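Local coordinates for DUF574 domain-containing protein (Thermobifida fusca, PDB 2QE6) that binds S-adenosylmethionine and is probably a methyltransferase of the Rossmann-like class, whose methyl acceptor is not established, at residues Tyr191-Ser196 / Ala267-Lys272. The protein carries 1 engineered substitution. Numbering follows the deposited sequence.
Sequences YLFMTS and AGIGRK
Tyr191 and Ile269 bury the most surface where strand 191-197 runs antiparallel to strand 265-271. Tyr191 and Ile269 cross obliquely, with Tyr191 CD2 3.7 Å from Ile269 CG2. The tyrosine CG is anti to the carbonyl carbon (chi1 -64°), and the ring points the same way as the Arg271 chain. Arg271 CG sits over one face of that ring, 4.0 Å from the Tyr191 ring centroid, in a CH-pi contact. The guanidinium does not stack on the ring; the chain bends at chi3 and forms a salt bridge with Glu235. The other branch of Ile269 serves Phe193. Ile269 CG1 meets Phe193 CD1 at 3.4 Å, and Ile269 CD1 lies over one face of the Phe193 ring in a CH-pi contact, 3.9 Å from the Phe193 ring centroid. Helix 54-75 packs on this same side through Leu72. Four backbone hydrogen bonds join the strands. Leu192 and Gly270 exchange two of 2.9 Å between N and O, Met194 (selenomethionine) and Gly268 two slightly longer ones. Strand order 3-2-1-4-5-7-6, with strand 265-271 antiparallel, is the class I methyltransferase signature. The apolar contacts of Tyr191, Phe193 and Ile269 are thus largely buried, Glu235 holds the Arg271 guanidinium, and Thr195 OG1 is hydrogen-bonded to Asn61 OD1, of an S-adenosylmethionine-binding residue.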
loop_
_atom_site.group_PDB
_atom_site.type_symbol
_atom_site.label_atom_id
_atom_site.label_comp_id
_atom_site.label_asym_id
_atom_site.label_seq_id
_atom_site.Cartn_x
_atom_site.Cartn_y
_atom_site.Cartn_z
ATOM N N TYR A 191 -1.787 0.659 -14.879
ATOM C CA TYR A 191 -2.752 0.813 -13.801
ATOM C C TYR A 191 -2.154 1.527 -12.604
ATOM O O TYR A 191 -0.944 1.474 -12.388
ATOM C CB TYR A 191 -3.273 -0.557 -13.365
ATOM C CG TYR A 191 -4.048 -1.299 -14.437
ATOM C CD1 TYR A 191 -3.402 -2.009 -15.411
ATOM C CD2 TYR A 191 -5.445 -1.270 -14.462
ATOM C CE1 TYR A 191 -4.118 -2.719 -16.393
ATOM C CE2 TYR A 191 -6.172 -1.961 -15.420
ATOM C CZ TYR A 191 -5.494 -2.692 -16.383
ATOM O OH TYR A 191 -6.196 -3.349 -17.343
ATOM N N LEU A 192 -3.026 2.217 -11.859
ATOM C CA LEU A 192 -2.756 2.736 -10.524
ATOM C C LEU A 192 -3.699 2.041 -9.537
ATOM O O LEU A 192 -4.918 2.065 -9.730
ATOM C CB LEU A 192 -3.003 4.243 -10.480
ATOM C CG LEU A 192 -2.716 4.995 -9.173
ATOM C CD1 LEU A 192 -1.270 4.887 -8.782
ATOM C CD2 LEU A 192 -3.171 6.470 -9.341
ATOM N N PHE A 193 -3.125 1.381 -8.533
ATOM C CA PHE A 193 -3.871 0.638 -7.480
ATOM C C PHE A 193 -3.560 1.354 -6.148
ATOM O O PHE A 193 -2.403 1.423 -5.736
ATOM C CB PHE A 193 -3.381 -0.824 -7.505
ATOM C CG PHE A 193 -3.965 -1.748 -6.455
ATOM C CD1 PHE A 193 -5.117 -1.448 -5.742
ATOM C CD2 PHE A 193 -3.375 -3.007 -6.256
ATOM C CE1 PHE A 193 -5.663 -2.353 -4.832
ATOM C CE2 PHE A 193 -3.903 -3.906 -5.327
ATOM C CZ PHE A 193 -5.071 -3.579 -4.624
HETATM N N MSE A 194 -4.571 1.959 -5.511
HETATM C CA MSE A 194 -4.372 2.587 -4.226
HETATM C C MSE A 194 -5.430 2.169 -3.215
HETATM O O MSE A 194 -6.558 1.829 -3.592
HETATM C CB MSE A 194 -4.456 4.118 -4.366
HETATM C CG MSE A 194 -3.602 4.656 -5.493
HETATM SE SE MSE A 194 -3.366 6.578 -5.346
HETATM C CE MSE A 194 -5.069 7.212 -6.082
ATOM N N THR A 195 -5.090 2.226 -1.929
ATOM C CA THR A 195 -6.107 2.106 -0.893
ATOM C C THR A 195 -5.851 3.256 0.078
ATOM O O THR A 195 -4.762 3.806 0.115
ATOM C CB THR A 195 -6.137 0.757 -0.201
ATOM O OG1 THR A 195 -5.042 0.666 0.729
ATOM C CG2 THR A 195 -6.121 -0.374 -1.222
ATOM N N SER A 196 -6.839 3.591 0.875
ATOM C CA SER A 196 -6.754 4.791 1.687
ATOM C C SER A 196 -7.752 4.701 2.822
ATOM O O SER A 196 -8.866 4.250 2.629
ATOM C CB SER A 196 -7.108 6.011 0.868
ATOM O OG SER A 196 -7.081 7.220 1.683
ATOM N N ALA A 267 -10.632 1.046 -1.587
ATOM C CA ALA A 267 -9.694 0.591 -2.595
ATOM C C ALA A 267 -10.218 1.033 -3.976
ATOM O O ALA A 267 -11.432 1.115 -4.187
ATOM C CB ALA A 267 -9.584 -0.945 -2.573
ATOM N N GLY A 268 -9.294 1.275 -4.910
ATOM C CA GLY A 268 -9.629 1.546 -6.301
ATOM C C GLY A 268 -8.457 1.163 -7.191
ATOM O O GLY A 268 -7.317 1.238 -6.774
ATOM N N ILE A 269 -8.758 0.726 -8.402
ATOM C CA ILE A 269 -7.757 0.505 -9.436
ATOM C C ILE A 269 -8.256 1.216 -10.694
ATOM O O ILE A 269 -9.418 1.069 -11.078
ATOM C CB ILE A 269 -7.542 -0.972 -9.759
ATOM C CG1 ILE A 269 -6.935 -1.700 -8.569
ATOM C CG2 ILE A 269 -6.578 -1.130 -10.977
ATOM C CD1 ILE A 269 -6.554 -3.124 -8.886
ATOM N N GLY A 270 -7.395 2.024 -11.287
ATOM C CA GLY A 270 -7.708 2.756 -12.504
ATOM C C GLY A 270 -6.712 2.452 -13.601
ATOM O O GLY A 270 -5.529 2.217 -13.329
ATOM N N ARG A 271 -7.188 2.490 -14.842
ATOM C CA ARG A 271 -6.369 2.178 -16.005
ATOM C C ARG A 271 -6.076 3.460 -16.803
ATOM O O ARG A 271 -6.958 4.262 -17.037
ATOM C CB ARG A 271 -7.096 1.155 -16.873
ATOM C CG ARG A 271 -6.325 0.657 -18.068
ATOM C CD ARG A 271 -7.133 -0.328 -18.863
ATOM N NE ARG A 271 -8.341 0.267 -19.423
ATOM C CZ ARG A 271 -8.392 0.920 -20.580
ATOM N NH1 ARG A 271 -7.314 1.051 -21.314
ATOM N NH2 ARG A 271 -9.529 1.441 -20.996
ATOM N N LYS A 272 -4.824 3.635 -17.214
ATOM C CA LYS A 272 -4.427 4.750 -18.070
ATOM C C LYS A 272 -4.840 4.454 -19.486
ATOM O O LYS A 272 -4.528 3.412 -20.013
ATOM C CB LYS A 272 -2.899 4.983 -18.015
ATOM C CG LYS A 272 -2.481 6.223 -18.697
ATOM C CD LYS A 272 -1.059 6.643 -18.343
ATOM C CE LYS A 272 -0.748 8.069 -18.787
ATOM N NZ LYS A 272 0.646 8.462 -18.365
#